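PDB 3IHV: SusD homolog from Bacteroides thetaiotaomicron VPI-5482, which probably binds glycans at the cell surface as a SusD-family outer-membrane protein, aiding their uptake. Local coordinates for residues His306-Asp311 with Leu463-His468; Leu47-Ser52 with Gln471-Trp476; Asp318-Leu323 with Asn424-Arg429; Leu403-Leu408 with Glu453-Glu458. All coordinates share one frame; numbering follows the deposited sequence.

Contact 1 (306-311 with 463-468) and contact 2 (47-52 with 471-476) lie side by side, their centres about 10 Å apart. Ile-51 of the 47-52 loop joins them: its CB packs 3.7 Å from CD2 of Phe-308, and its CD1 lies against Ser-464. Contact 4 (403-408 with 453-458), centred about 15 Å from contact 2, is tied to it by polar bonds to Glu-406. Contact 3 (318-323 with 424-429), likewise about 15 Å from contact 4, is joined to it by the carboxylate of Glu-458. Contacts 1, 3 and 4 belong to the SusD-family region, while contact 2 brings an N-terminal loop against it. None of the residues that ligate the two sodium ions belongs to these segments.

Contact 1 of 4, residues His306-Asp311 with Leu463-His468; sequences HTFVLD and LSFEGH
Phe-308 sends the far edge of its ring from helix 306-313 into the bend at Ser-464 and Phe-465. CE2 of Phe-308 lies 4.0 Å from CB of Ser-464 and 4.1 Å from CZ of Phe-465. CZ of Phe-465 comes in at the edge of the Phe-308 ring, near its plane. The two side chains run obliquely to each other, with their ring planes roughly at right angles (about 80°). CG of Phe-308 stands opposite the backbone N (chi1 178°), a torsion that reaches the ring across to the loop. Ser-464 also packs on its neighbour: its CB sits 3.6 Å above the plane of the Phe-465 ring, off centre. Ser-460 and Tyr-461 of helix 448-463 and Ile-51 pack on Phe-308 as well. No hydrogen bond joins the segments; the contact is buried and held by packing. The loop linking helices 448-463 and 469-475 in the SusD-family region begins with a type II beta turn, Leu-463 to Glu-466.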
loop_
_atom_site.group_PDB
_atom_site.type_symbol
_atom_site.label_atom_id
_atom_site.label_comp_id
_atom_site.label_asym_id
_atom_site.label_seq_id
_atom_site.Cartn_x
_atom_site.Cartn_y
_atom_site.Cartn_z
ATOM N N HIS A 306 -4.739 -15.390 13.136
ATOM C CA HIS A 306 -6.082 -15.772 13.595
ATOM C C HIS A 306 -6.666 -14.925 14.731
ATOM O O HIS A 306 -7.878 -14.740 14.804
ATOM C CB HIS A 306 -6.223 -17.248 13.915
ATOM C CG HIS A 306 -7.638 -17.700 13.823
ATOM N ND1 HIS A 306 -8.316 -17.712 12.623
ATOM C CD2 HIS A 306 -8.530 -18.063 14.773
ATOM C CE1 HIS A 306 -9.553 -18.132 12.836
ATOM N NE2 HIS A 306 -9.707 -18.354 14.132
ATOM N N THR A 307 -5.809 -14.391 15.601
ATOM C CA THR A 307 -6.292 -13.513 16.651
ATOM C C THR A 307 -6.990 -12.249 16.086
ATOM O O THR A 307 -7.924 -11.718 16.704
ATOM C CB THR A 307 -5.194 -13.184 17.611
ATOM O OG1 THR A 307 -4.006 -12.883 16.886
ATOM C CG2 THR A 307 -4.901 -14.424 18.556
ATOM N N PHE A 308 -6.555 -11.775 14.923
ATOM C CA PHE A 308 -7.234 -10.680 14.235
ATOM C C PHE A 308 -8.652 -11.116 13.864
ATOM O O PHE A 308 -9.637 -10.377 14.097
ATOM C CB PHE A 308 -6.418 -10.254 13.008
ATOM C CG PHE A 308 -7.047 -9.144 12.186
ATOM C CD1 PHE A 308 -7.456 -7.965 12.778
ATOM C CD2 PHE A 308 -7.156 -9.254 10.790
ATOM C CE1 PHE A 308 -7.979 -6.950 12.023
ATOM C CE2 PHE A 308 -7.690 -8.231 10.050
ATOM C CZ PHE A 308 -8.106 -7.095 10.671
ATOM N N VAL A 309 -8.750 -12.312 13.273
ATOM C CA VAL A 309 -10.040 -12.906 12.955
ATOM C C VAL A 309 -10.927 -12.968 14.192
ATOM O O VAL A 309 -12.107 -12.570 14.128
ATOM C CB VAL A 309 -9.937 -14.323 12.338
ATOM C CG1 VAL A 309 -11.356 -14.951 12.170
ATOM C CG2 VAL A 309 -9.150 -14.315 11.038
ATOM N N LEU A 310 -10.391 -13.480 15.304
ATOM C CA LEU A 310 -11.202 -13.589 16.519
ATOM C C LEU A 310 -11.715 -12.215 16.989
ATOM O O LEU A 310 -12.902 -12.097 17.354
ATOM C CB LEU A 310 -10.441 -14.335 17.615
ATOM C CG LEU A 310 -10.079 -15.785 17.281
ATOM C CD1 LEU A 310 -9.209 -16.397 18.405
ATOM C CD2 LEU A 310 -11.293 -16.692 17.013
ATOM N N ASP A 311 -10.844 -11.197 17.001
ATOM C CA ASP A 311 -11.262 -9.847 17.419
ATOM C C ASP A 311 -12.376 -9.358 16.524
ATOM O O ASP A 311 -13.413 -8.912 16.995
ATOM C CB ASP A 311 -10.144 -8.822 17.344
ATOM C CG ASP A 311 -9.122 -9.001 18.417
ATOM O OD1 ASP A 311 -9.414 -9.724 19.397
ATOM O OD2 ASP A 311 -8.011 -8.453 18.242
ATOM N N LEU A 463 -8.615 -1.280 6.142
ATOM C CA LEU A 463 -7.527 -1.387 5.173
ATOM C C LEU A 463 -6.709 -2.685 5.215
ATOM O O LEU A 463 -5.644 -2.754 4.614
ATOM C CB LEU A 463 -6.576 -0.204 5.431
ATOM C CG LEU A 463 -7.196 1.186 5.393
ATOM C CD1 LEU A 463 -6.213 2.209 6.017
ATOM C CD2 LEU A 463 -7.531 1.572 3.993
ATOM N N SER A 464 -7.202 -3.707 5.915
ATOM C CA SER A 464 -6.459 -4.936 6.098
ATOM C C SER A 464 -5.883 -5.446 4.802
ATOM O O SER A 464 -6.560 -5.406 3.796
ATOM C CB SER A 464 -7.341 -6.035 6.728
ATOM O OG SER A 464 -8.466 -6.374 5.932
ATOM N N PHE A 465 -4.592 -5.858 4.844
ATOM C CA PHE A 465 -3.911 -6.513 3.723
ATOM C C PHE A 465 -3.549 -5.569 2.558
ATOM O O PHE A 465 -2.889 -6.005 1.614
ATOM C CB PHE A 465 -4.684 -7.743 3.233
ATOM C CG PHE A 465 -5.272 -8.536 4.349
ATOM C CD1 PHE A 465 -4.458 -9.012 5.382
ATOM C CD2 PHE A 465 -6.646 -8.776 4.411
ATOM C CE1 PHE A 465 -5.018 -9.705 6.445
ATOM C CE2 PHE A 465 -7.189 -9.460 5.485
ATOM C CZ PHE A 465 -6.376 -9.907 6.509
ATOM N N GLU A 466 -3.955 -4.298 2.627
ATOM C CA GLU A 466 -3.683 -3.326 1.553
ATOM C C GLU A 466 -2.299 -2.619 1.690
ATOM O O GLU A 466 -2.018 -1.645 0.994
ATOM C CB GLU A 466 -4.794 -2.288 1.488
ATOM C CG GLU A 466 -6.139 -2.856 1.103
ATOM C CD GLU A 466 -7.253 -1.838 1.178
ATOM O OE1 GLU A 466 -7.162 -0.750 0.546
ATOM O OE2 GLU A 466 -8.249 -2.129 1.877
ATOM N N GLY A 467 -1.466 -3.113 2.604
ATOM C CA GLY A 467 -0.071 -2.706 2.684
ATOM C C GLY A 467 0.303 -1.615 3.648
ATOM O O GLY A 467 1.421 -1.089 3.559
ATOM N N HIS A 468 -0.595 -1.289 4.564
ATOM C CA HIS A 468 -0.376 -0.184 5.495
ATOM C C HIS A 468 -0.066 -0.556 6.917
ATOM O O HIS A 468 0.478 0.261 7.677
ATOM C CB HIS A 468 -1.639 0.709 5.522
ATOM C CG HIS A 468 -2.099 1.082 4.155
ATOM N ND1 HIS A 468 -1.305 1.806 3.278
ATOM C CD2 HIS A 468 -3.192 0.699 3.459
ATOM C CE1 HIS A 468 -1.929 1.894 2.115
ATOM N NE2 HIS A 468 -3.076 1.236 2.200
#

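Contact 2 of 4, residues Leu47-Ser52 with Gln471-Trp476; sequences LGTDIS and QDLIRW
Leu-473 puts one methyl, CD1, against two consecutive residues of the loop 47-52. That carbon lies 3.9 Å from CB of Thr-49 and 3.8 Å from OD1 of Asp-50, so it meets a threonine on its carbon side and a carboxylate oxygen of Asp-50. The Thr-49 hydroxyl is turned back into its own loop: with chi1 at 66° OG1 lies between the backbone N and carbonyl carbon, where it accepts from Ile-51 N at 3.1 Å and closes an ST turn. A weak second bond reaches OG1 from Ser-52 N. With an alanine here, Ile-51 N would probably lose this acceptor, and a gap would be likely to open where CG2 packs near the Leu-473 methyl. The carboxylate of Asp-50 is held by a salt bridge from Arg-469.

On the helix, Arg-475 grips Asp-472 side-on, NE and NH2 both reaching OD1; the NE bond is 2.8 Å and lies in the guanidinium plane. Trp-476 NE1 sits above one face of that guanidinium, offset toward its rim. OD2 of Asp-472 pairs with Arg-459 of helix 448-463. Thr-482 of helix 479-493 packs against both Asp-50 and Leu-473. The loop thus lies against helices 469-475 and 479-493 just before strand 52-54, which runs antiparallel to strand 302-304.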
loop_
_atom_site.group_PDB
_atom_site.type_symbol
_atom_site.label_atom_id
_atom_site.label_comp_id
_atom_site.label_asym_id
_atom_site.label_seq_id
_atom_site.Cartn_x
_atom_site.Cartn_y
_atom_site.Cartn_z
ATOM N N LEU A 47 4.415 -7.667 5.371
ATOM C CA LEU A 47 3.968 -8.776 6.191
ATOM C C LEU A 47 4.592 -8.788 7.564
ATOM O O LEU A 47 5.578 -8.084 7.855
ATOM C CB LEU A 47 4.253 -10.076 5.449
ATOM C CG LEU A 47 3.419 -10.289 4.202
ATOM C CD1 LEU A 47 4.070 -11.386 3.359
ATOM C CD2 LEU A 47 1.963 -10.646 4.545
ATOM N N GLY A 48 4.003 -9.580 8.451
ATOM C CA GLY A 48 4.573 -9.769 9.789
ATOM C C GLY A 48 4.094 -8.771 10.794
ATOM O O GLY A 48 4.884 -8.034 11.409
ATOM N N THR A 49 2.779 -8.747 10.973
ATOM C CA THR A 49 2.131 -7.808 11.890
ATOM C C THR A 49 1.091 -8.540 12.751
ATOM O O THR A 49 1.139 -9.774 12.905
ATOM C CB THR A 49 1.395 -6.697 11.077
ATOM O OG1 THR A 49 0.316 -7.272 10.338
ATOM C CG2 THR A 49 2.371 -6.026 10.085
ATOM N N ASP A 50 0.169 -7.772 13.356
ATOM C CA ASP A 50 -0.940 -8.352 14.084
ATOM C C ASP A 50 -2.046 -8.895 13.194
ATOM O O ASP A 50 -2.920 -9.601 13.693
ATOM C CB ASP A 50 -1.512 -7.386 15.112
ATOM C CG ASP A 50 -1.872 -6.010 14.548
ATOM O OD1 ASP A 50 -1.355 -5.594 13.465
ATOM O OD2 ASP A 50 -2.657 -5.309 15.246
ATOM N N ILE A 51 -2.022 -8.574 11.904
ATOM C CA ILE A 51 -3.073 -9.025 11.004
ATOM C C ILE A 51 -2.649 -10.029 9.954
ATOM O O ILE A 51 -3.479 -10.815 9.532
ATOM C CB ILE A 51 -3.822 -7.805 10.344
ATOM C CG1 ILE A 51 -3.042 -7.134 9.235
ATOM C CG2 ILE A 51 -4.248 -6.807 11.441
ATOM C CD1 ILE A 51 -3.808 -6.036 8.441
ATOM N N SER A 52 -1.363 -10.029 9.538
ATOM C CA SER A 52 -0.949 -10.950 8.523
ATOM C C SER A 52 0.497 -11.370 8.660
ATOM O O SER A 52 1.325 -10.681 9.298
ATOM C CB SER A 52 -1.221 -10.387 7.112
ATOM O OG SER A 52 -0.318 -9.383 6.792
ATOM N N GLN A 471 3.765 -0.315 8.237
ATOM C CA GLN A 471 4.260 1.071 8.334
ATOM C C GLN A 471 3.503 1.915 9.358
ATOM O O GLN A 471 4.089 2.822 9.945
ATOM C CB GLN A 471 4.289 1.749 6.968
ATOM C CG GLN A 471 5.227 1.114 5.989
ATOM C CD GLN A 471 6.664 1.174 6.428
ATOM O OE1 GLN A 471 7.372 0.157 6.395
ATOM N NE2 GLN A 471 7.082 2.332 6.934
ATOM N N ASP A 472 2.221 1.601 9.575
ATOM C CA ASP A 472 1.422 2.264 10.605
ATOM C C ASP A 472 2.005 1.912 11.972
ATOM O O ASP A 472 2.285 2.797 12.746
ATOM C CB ASP A 472 -0.054 1.851 10.526
ATOM C CG ASP A 472 -0.850 2.607 9.423
ATOM O OD1 ASP A 472 -0.413 3.684 8.987
ATOM O OD2 ASP A 472 -1.915 2.105 9.004
ATOM N N LEU A 473 2.194 0.603 12.243
ATOM C CA LEU A 473 2.779 0.186 13.526
ATOM C C LEU A 473 4.124 0.878 13.780
ATOM O O LEU A 473 4.414 1.364 14.889
ATOM C CB LEU A 473 2.926 -1.350 13.577
ATOM C CG LEU A 473 1.632 -2.177 13.595
ATOM C CD1 LEU A 473 1.939 -3.699 13.514
ATOM C CD2 LEU A 473 0.759 -1.869 14.820
ATOM N N ILE A 474 4.914 0.989 12.718
ATOM C CA ILE A 474 6.202 1.653 12.781
ATOM C C ILE A 474 6.050 3.146 13.099
ATOM O O ILE A 474 6.670 3.634 14.033
ATOM C CB ILE A 474 7.047 1.410 11.485
ATOM C CG1 ILE A 474 7.488 -0.051 11.444
ATOM C CG2 ILE A 474 8.283 2.324 11.482
ATOM C CD1 ILE A 474 8.109 -0.526 10.163
ATOM N N ARG A 475 5.201 3.878 12.374
ATOM C CA ARG A 475 5.078 5.305 12.660
ATOM C C ARG A 475 4.458 5.561 14.050
ATOM O O ARG A 475 4.703 6.604 14.680
ATOM C CB ARG A 475 4.324 6.018 11.540
ATOM C CG ARG A 475 2.837 5.683 11.465
ATOM C CD ARG A 475 2.187 6.361 10.259
ATOM N NE ARG A 475 0.775 5.993 10.144
ATOM C CZ ARG A 475 -0.220 6.615 10.759
ATOM N NH1 ARG A 475 0.011 7.670 11.492
ATOM N NH2 ARG A 475 -1.456 6.198 10.595
ATOM N N TRP A 476 3.682 4.583 14.541
ATOM C CA TRP A 476 3.146 4.656 15.886
ATOM C C TRP A 476 4.157 4.285 16.963
ATOM O O TRP A 476 3.872 4.481 18.125
ATOM C CB TRP A 476 1.898 3.780 16.048
ATOM C CG TRP A 476 0.718 4.195 15.177
ATOM C CD1 TRP A 476 0.420 5.457 14.778
ATOM C CD2 TRP A 476 -0.273 3.340 14.589
ATOM N NE1 TRP A 476 -0.693 5.455 13.996
ATOM C CE2 TRP A 476 -1.162 4.163 13.893
ATOM C CE3 TRP A 476 -0.537 1.973 14.658
ATOM C CZ2 TRP A 476 -2.239 3.666 13.187
ATOM C CZ3 TRP A 476 -1.632 1.468 13.953
ATOM C CH2 TRP A 476 -2.467 2.311 13.233
#

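Contact 3 of 4, residues Asp318-Leu323 with Asn424-Arg429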
loop_
_atom_site.group_PDB
_atom_site.type_symbol
_atom_site.label_atom_id
_atom_site.label_comp_id
_atom_site.label_asym_id
_atom_site.label_seq_id
_atom_site.Cartn_x
_atom_site.Cartn_y
_atom_site.Cartn_z
ATOM N N ASP A 318 -20.340 -6.002 11.065
ATOM C CA ASP A 318 -19.344 -5.377 10.190
ATOM C C ASP A 318 -19.190 -6.253 8.949
ATOM O O ASP A 318 -18.614 -7.366 9.028
ATOM C CB ASP A 318 -18.031 -5.266 10.951
ATOM C CG ASP A 318 -16.979 -4.503 10.201
ATOM O OD1 ASP A 318 -17.039 -4.448 8.944
ATOM O OD2 ASP A 318 -16.055 -3.996 10.880
ATOM N N ILE A 319 -19.677 -5.752 7.814
ATOM C CA ILE A 319 -19.676 -6.533 6.568
ATOM C C ILE A 319 -18.293 -6.643 5.929
ATOM O O ILE A 319 -18.084 -7.434 5.018
ATOM C CB ILE A 319 -20.722 -6.022 5.523
ATOM C CG1 ILE A 319 -20.312 -4.681 4.912
ATOM C CG2 ILE A 319 -22.135 -6.025 6.163
ATOM C CD1 ILE A 319 -21.097 -4.323 3.655
ATOM N N ARG A 320 -17.348 -5.854 6.401
ATOM C CA ARG A 320 -16.033 -5.866 5.804
ATOM C C ARG A 320 -15.288 -7.124 6.150
ATOM O O ARG A 320 -14.394 -7.496 5.424
ATOM C CB ARG A 320 -15.216 -4.702 6.279
ATOM C CG ARG A 320 -15.765 -3.356 5.842
ATOM C CD ARG A 320 -15.052 -2.213 6.523
ATOM N NE ARG A 320 -15.324 -2.214 7.966
ATOM C CZ ARG A 320 -14.933 -1.252 8.811
ATOM N NH1 ARG A 320 -14.268 -0.197 8.385
ATOM N NH2 ARG A 320 -15.216 -1.328 10.086
ATOM N N ARG A 321 -15.625 -7.739 7.277
ATOM C CA ARG A 321 -14.889 -8.919 7.762
ATOM C C ARG A 321 -14.889 -10.056 6.731
ATOM O O ARG A 321 -13.836 -10.482 6.304
ATOM C CB ARG A 321 -15.423 -9.373 9.104
ATOM C CG ARG A 321 -14.676 -10.613 9.720
ATOM C CD ARG A 321 -15.244 -11.051 11.099
ATOM N NE ARG A 321 -16.664 -11.291 10.911
ATOM C CZ ARG A 321 -17.650 -10.460 11.237
ATOM N NH1 ARG A 321 -17.428 -9.294 11.872
ATOM N NH2 ARG A 321 -18.878 -10.795 10.912
ATOM N N ASP A 322 -16.058 -10.492 6.321
ATOM C CA ASP A 322 -16.167 -11.543 5.304
ATOM C C ASP A 322 -15.701 -11.120 3.905
ATOM O O ASP A 322 -15.365 -11.983 3.085
ATOM C CB ASP A 322 -17.594 -12.078 5.236
ATOM C CG ASP A 322 -18.002 -12.755 6.514
ATOM O OD1 ASP A 322 -17.145 -13.386 7.167
ATOM O OD2 ASP A 322 -19.179 -12.658 6.877
ATOM N N LEU A 323 -15.727 -9.817 3.613
ATOM C CA LEU A 323 -15.234 -9.310 2.348
ATOM C C LEU A 323 -13.732 -9.204 2.326
ATOM O O LEU A 323 -13.159 -9.180 1.236
ATOM C CB LEU A 323 -15.842 -7.953 2.013
ATOM C CG LEU A 323 -17.307 -8.018 1.646
ATOM C CD1 LEU A 323 -17.965 -6.620 1.619
ATOM C CD2 LEU A 323 -17.470 -8.696 0.257
ATOM N N ASN A 424 -16.805 7.858 11.645
ATOM C CA ASN A 424 -18.174 7.280 11.549
ATOM C C ASN A 424 -18.634 7.103 10.104
ATOM O O ASN A 424 -19.360 6.151 9.816
ATOM C CB ASN A 424 -19.155 8.026 12.428
ATOM C CG ASN A 424 -18.959 7.716 13.901
ATOM O OD1 ASN A 424 -18.412 6.659 14.246
ATOM N ND2 ASN A 424 -19.372 8.634 14.764
ATOM N N ALA A 425 -18.130 7.920 9.171
ATOM C CA ALA A 425 -18.480 7.712 7.752
ATOM C C ALA A 425 -17.940 6.373 7.315
ATOM O O ALA A 425 -18.635 5.588 6.627
ATOM C CB ALA A 425 -17.909 8.803 6.854
ATOM N N VAL A 426 -16.697 6.110 7.722
ATOM C CA VAL A 426 -16.055 4.848 7.410
ATOM C C VAL A 426 -16.767 3.643 8.083
ATOM O O VAL A 426 -17.026 2.627 7.422
ATOM C CB VAL A 426 -14.572 4.862 7.752
ATOM C CG1 VAL A 426 -13.971 3.465 7.566
ATOM C CG2 VAL A 426 -13.867 5.886 6.862
ATOM N N ARG A 427 -17.116 3.778 9.349
ATOM C CA ARG A 427 -17.824 2.710 10.071
ATOM C C ARG A 427 -19.210 2.435 9.448
ATOM O O ARG A 427 -19.623 1.282 9.287
ATOM C CB ARG A 427 -18.070 3.126 11.522
ATOM C CG ARG A 427 -16.874 3.523 12.375
ATOM C CD ARG A 427 -16.260 2.456 13.089
ATOM N NE ARG A 427 -17.209 1.691 13.923
ATOM C CZ ARG A 427 -16.995 0.417 14.240
ATOM N NH1 ARG A 427 -15.866 -0.183 13.853
ATOM N NH2 ARG A 427 -17.903 -0.268 14.921
ATOM N N ARG A 428 -19.934 3.490 9.098
ATOM C CA ARG A 428 -21.260 3.304 8.521
ATOM C C ARG A 428 -21.190 2.534 7.205
ATOM O O ARG A 428 -21.960 1.622 6.944
ATOM C CB ARG A 428 -21.926 4.674 8.337
ATOM C CG ARG A 428 -22.286 5.287 9.695
ATOM C CD ARG A 428 -22.702 6.726 9.581
ATOM N NE ARG A 428 -23.044 7.288 10.867
ATOM C CZ ARG A 428 -23.574 8.498 11.050
ATOM N NH1 ARG A 428 -23.825 9.300 10.014
ATOM N NH2 ARG A 428 -23.862 8.919 12.281
ATOM N N ARG A 429 -20.265 2.931 6.339
ATOM C CA ARG A 429 -20.140 2.224 5.079
ATOM C C ARG A 429 -19.759 0.755 5.377
ATOM O O ARG A 429 -20.271 -0.170 4.715
ATOM C CB ARG A 429 -19.107 2.933 4.185
ATOM C CG ARG A 429 -19.091 2.502 2.745
ATOM C CD ARG A 429 -18.211 1.297 2.491
ATOM N NE ARG A 429 -16.816 1.594 2.679
ATOM C CZ ARG A 429 -15.994 2.086 1.757
ATOM N NH1 ARG A 429 -16.425 2.382 0.525
ATOM N NH2 ARG A 429 -14.721 2.266 2.061
HETATM O O HOH W 1 -16.190 -3.126 13.460
#
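The turn leading into helix 320-324, capped by Asp-318, meets the flank of helix 417-430: Arg-320, near the beginning of the first helix, extends its guanidinium to Val-426 and Arg-427 of the second. NH1 of Arg-320 lies 3.8 Å from the Val-426 methyl CG1. At the edge of the same guanidinium, near its plane, NH1 of Arg-427 stands 4.0 Å from NH2 of Arg-320, the two planes turned 68° apart.

Asp-318 sets this position. Its OD1 takes the capping bond from Arg-320 N at 2.9 Å on the anti side and a nearly straight bond (173°) from Arg-320 NE on the syn side, while OD2 is met by Arg-320 NH2 from above the carboxylate plane, at 2.9 Å. The bend at chi3 (-66°) of Arg-320 accompanies this side-on, two-nitrogen grip on its own chain neighbour. Water 1 carries the link across, donating to Asp-318 OD2 at 2.7 Å and accepting from Arg-427 NH1 at 3.0 Å.

Glu-458 of helix 448-463 forms salt bridges with both Arg-320 and Arg-427, and Glu-462 takes Arg-320 as well. A leucine at Arg-320 would probably leave the acids Asp-318, Glu-458 and Glu-462 short of a shared positive partner. With these three carboxylates around them, the two neighbouring guanidinium groups form part of a charge cluster in which the acids probably balance the arginines.

Contact 4 of 4, residues Leu403-Leu408 with Glu453-Glu458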
loop_
_atom_site.group_PDB
_atom_site.type_symbol
_atom_site.label_atom_id
_atom_site.label_comp_id
_atom_site.label_asym_id
_atom_site.label_seq_id
_atom_site.Cartn_x
_atom_site.Cartn_y
_atom_site.Cartn_z
ATOM N N LEU A 403 -7.142 9.018 8.510
ATOM C CA LEU A 403 -5.984 9.872 8.835
ATOM C C LEU A 403 -6.428 11.213 9.389
ATOM O O LEU A 403 -5.783 11.777 10.294
ATOM C CB LEU A 403 -5.103 10.107 7.598
ATOM C CG LEU A 403 -4.311 8.892 7.118
ATOM C CD1 LEU A 403 -3.680 9.180 5.760
ATOM C CD2 LEU A 403 -3.219 8.545 8.182
ATOM N N TYR A 404 -7.497 11.757 8.802
ATOM C CA TYR A 404 -8.061 13.011 9.267
ATOM C C TYR A 404 -8.491 12.894 10.729
ATOM O O TYR A 404 -8.115 13.713 11.582
ATOM C CB TYR A 404 -9.229 13.380 8.350
ATOM C CG TYR A 404 -9.894 14.730 8.566
ATOM C CD1 TYR A 404 -9.166 15.856 8.939
ATOM C CD2 TYR A 404 -11.255 14.893 8.302
ATOM C CE1 TYR A 404 -9.784 17.094 9.101
ATOM C CE2 TYR A 404 -11.863 16.120 8.443
ATOM C CZ TYR A 404 -11.120 17.224 8.830
ATOM O OH TYR A 404 -11.745 18.450 8.972
ATOM N N ALA A 405 -9.228 11.827 11.037
ATOM C CA ALA A 405 -9.665 11.596 12.398
ATOM C C ALA A 405 -8.471 11.433 13.315
ATOM O O ALA A 405 -8.431 12.052 14.402
ATOM C CB ALA A 405 -10.551 10.367 12.496
ATOM N N GLU A 406 -7.502 10.628 12.882
ATOM C CA GLU A 406 -6.297 10.379 13.691
ATOM C C GLU A 406 -5.555 11.679 13.987
ATOM O O GLU A 406 -5.232 11.997 15.114
ATOM C CB GLU A 406 -5.362 9.384 12.970
ATOM C CG GLU A 406 -4.080 9.090 13.718
ATOM C CD GLU A 406 -3.144 8.177 12.971
ATOM O OE1 GLU A 406 -3.517 7.634 11.880
ATOM O OE2 GLU A 406 -2.047 7.966 13.530
ATOM N N ALA A 407 -5.302 12.450 12.936
ATOM C CA ALA A 407 -4.504 13.686 13.073
ATOM C C ALA A 407 -5.213 14.747 13.884
ATOM O O ALA A 407 -4.574 15.450 14.705
ATOM C CB ALA A 407 -4.121 14.248 11.662
ATOM N N LEU A 408 -6.524 14.911 13.671
ATOM C CA LEU A 408 -7.273 15.846 14.501
ATOM C C LEU A 408 -7.137 15.503 15.982
ATOM O O LEU A 408 -6.923 16.373 16.824
ATOM C CB LEU A 408 -8.756 15.845 14.126
ATOM C CG LEU A 408 -9.128 16.593 12.832
ATOM C CD1 LEU A 408 -10.557 16.244 12.425
ATOM C CD2 LEU A 408 -8.974 18.090 13.096
ATOM N N GLU A 453 -6.953 4.637 20.155
ATOM C CA GLU A 453 -7.027 3.182 20.098
ATOM C C GLU A 453 -8.083 2.777 19.088
ATOM O O GLU A 453 -7.835 1.864 18.260
ATOM C CB GLU A 453 -7.328 2.604 21.498
ATOM N N ALA A 454 -9.228 3.482 19.085
ATOM C CA ALA A 454 -10.304 3.170 18.135
ATOM C C ALA A 454 -9.878 3.392 16.711
ATOM O O ALA A 454 -10.179 2.553 15.837
ATOM C CB ALA A 454 -11.609 4.015 18.432
ATOM N N VAL A 455 -9.171 4.482 16.453
ATOM C CA VAL A 455 -8.760 4.791 15.065
ATOM C C VAL A 455 -7.682 3.821 14.591
ATOM O O VAL A 455 -7.706 3.350 13.446
ATOM C CB VAL A 455 -8.252 6.225 14.868
ATOM C CG1 VAL A 455 -7.984 6.492 13.348
ATOM C CG2 VAL A 455 -9.218 7.239 15.390
ATOM N N ARG A 456 -6.759 3.479 15.474
ATOM C CA ARG A 456 -5.717 2.503 15.115
ATOM C C ARG A 456 -6.327 1.133 14.754
ATOM O O ARG A 456 -5.916 0.487 13.770
ATOM C CB ARG A 456 -4.665 2.434 16.219
ATOM C CG ARG A 456 -3.926 3.757 16.354
ATOM C CD ARG A 456 -2.810 3.707 17.375
ATOM N NE ARG A 456 -1.954 4.900 17.354
ATOM C CZ ARG A 456 -0.869 5.055 18.111
ATOM N NH1 ARG A 456 -0.471 4.082 18.949
ATOM N NH2 ARG A 456 -0.167 6.173 18.037
ATOM N N LYS A 457 -7.374 0.731 15.492
ATOM C CA LYS A 457 -8.085 -0.500 15.199
ATOM C C LYS A 457 -8.877 -0.396 13.889
ATOM O O LYS A 457 -8.897 -1.339 13.052
ATOM C CB LYS A 457 -9.029 -0.864 16.365
ATOM C CG LYS A 457 -9.714 -2.186 16.168
ATOM C CD LYS A 457 -10.478 -2.638 17.441
ATOM C CE LYS A 457 -11.681 -1.785 17.677
ATOM N NZ LYS A 457 -12.508 -2.387 18.744
ATOM N N GLU A 458 -9.538 0.743 13.693
ATOM C CA GLU A 458 -10.358 0.937 12.480
ATOM C C GLU A 458 -9.527 0.781 11.229
ATOM O O GLU A 458 -10.002 0.271 10.219
ATOM C CB GLU A 458 -11.049 2.303 12.510
ATOM C CG GLU A 458 -12.126 2.416 11.499
ATOM C CD GLU A 458 -13.294 1.475 11.783
ATOM O OE1 GLU A 458 -13.583 1.226 12.982
ATOM O OE2 GLU A 458 -13.912 0.986 10.808
HETATM O O HOH W 2 -1.854 7.831 16.243
#
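Glu-406 OE2 receives a hydrogen bond from water 2 at 2.7 Å, and the same water accepts from Arg-456 NH2 at 3.0 Å; the water lies in the plane of the Arg-456 guanidinium. It bridges helices 397-412 and 448-463; acid and arginine do not meet directly, OE2 of Glu-406 staying 4.9 Å from NE of Arg-456. Trp-476 NE1 also bonds to OE2, and Arg-475 forms a salt bridge to OE1, so both carboxylate oxygens are engaged. The extended chain of Glu-406, with CG anti to the backbone N (chi1 179°), carries the carboxylate toward these partners.

Nearer the backbone the helices touch through carbon. CG1 of Val-455 packs 3.9 Å from CB of Glu-406, and CG2 of Val-455 comes within 4.5 Å of CB of Ala-405. Val-455 is modelled in two conformers and these approaches belong to one of them, so the methyl contacts are less certain. The backbones come close here, with the CA atoms of Glu-406 and Val-455 6.3 Å apart, a spacing consistent with the small Ala-405 side chain facing Val-455. The contact packs helix 397-412 against helix 448-463 in the helical SusD-family region, whose sequence family belongs to the TPR clan.

The chemistry suggests that the buried acid is probably kept in its charged form by Arg-475, with Arg-456, itself in a cation-pi contact with Trp-476, adding to the effect through the water.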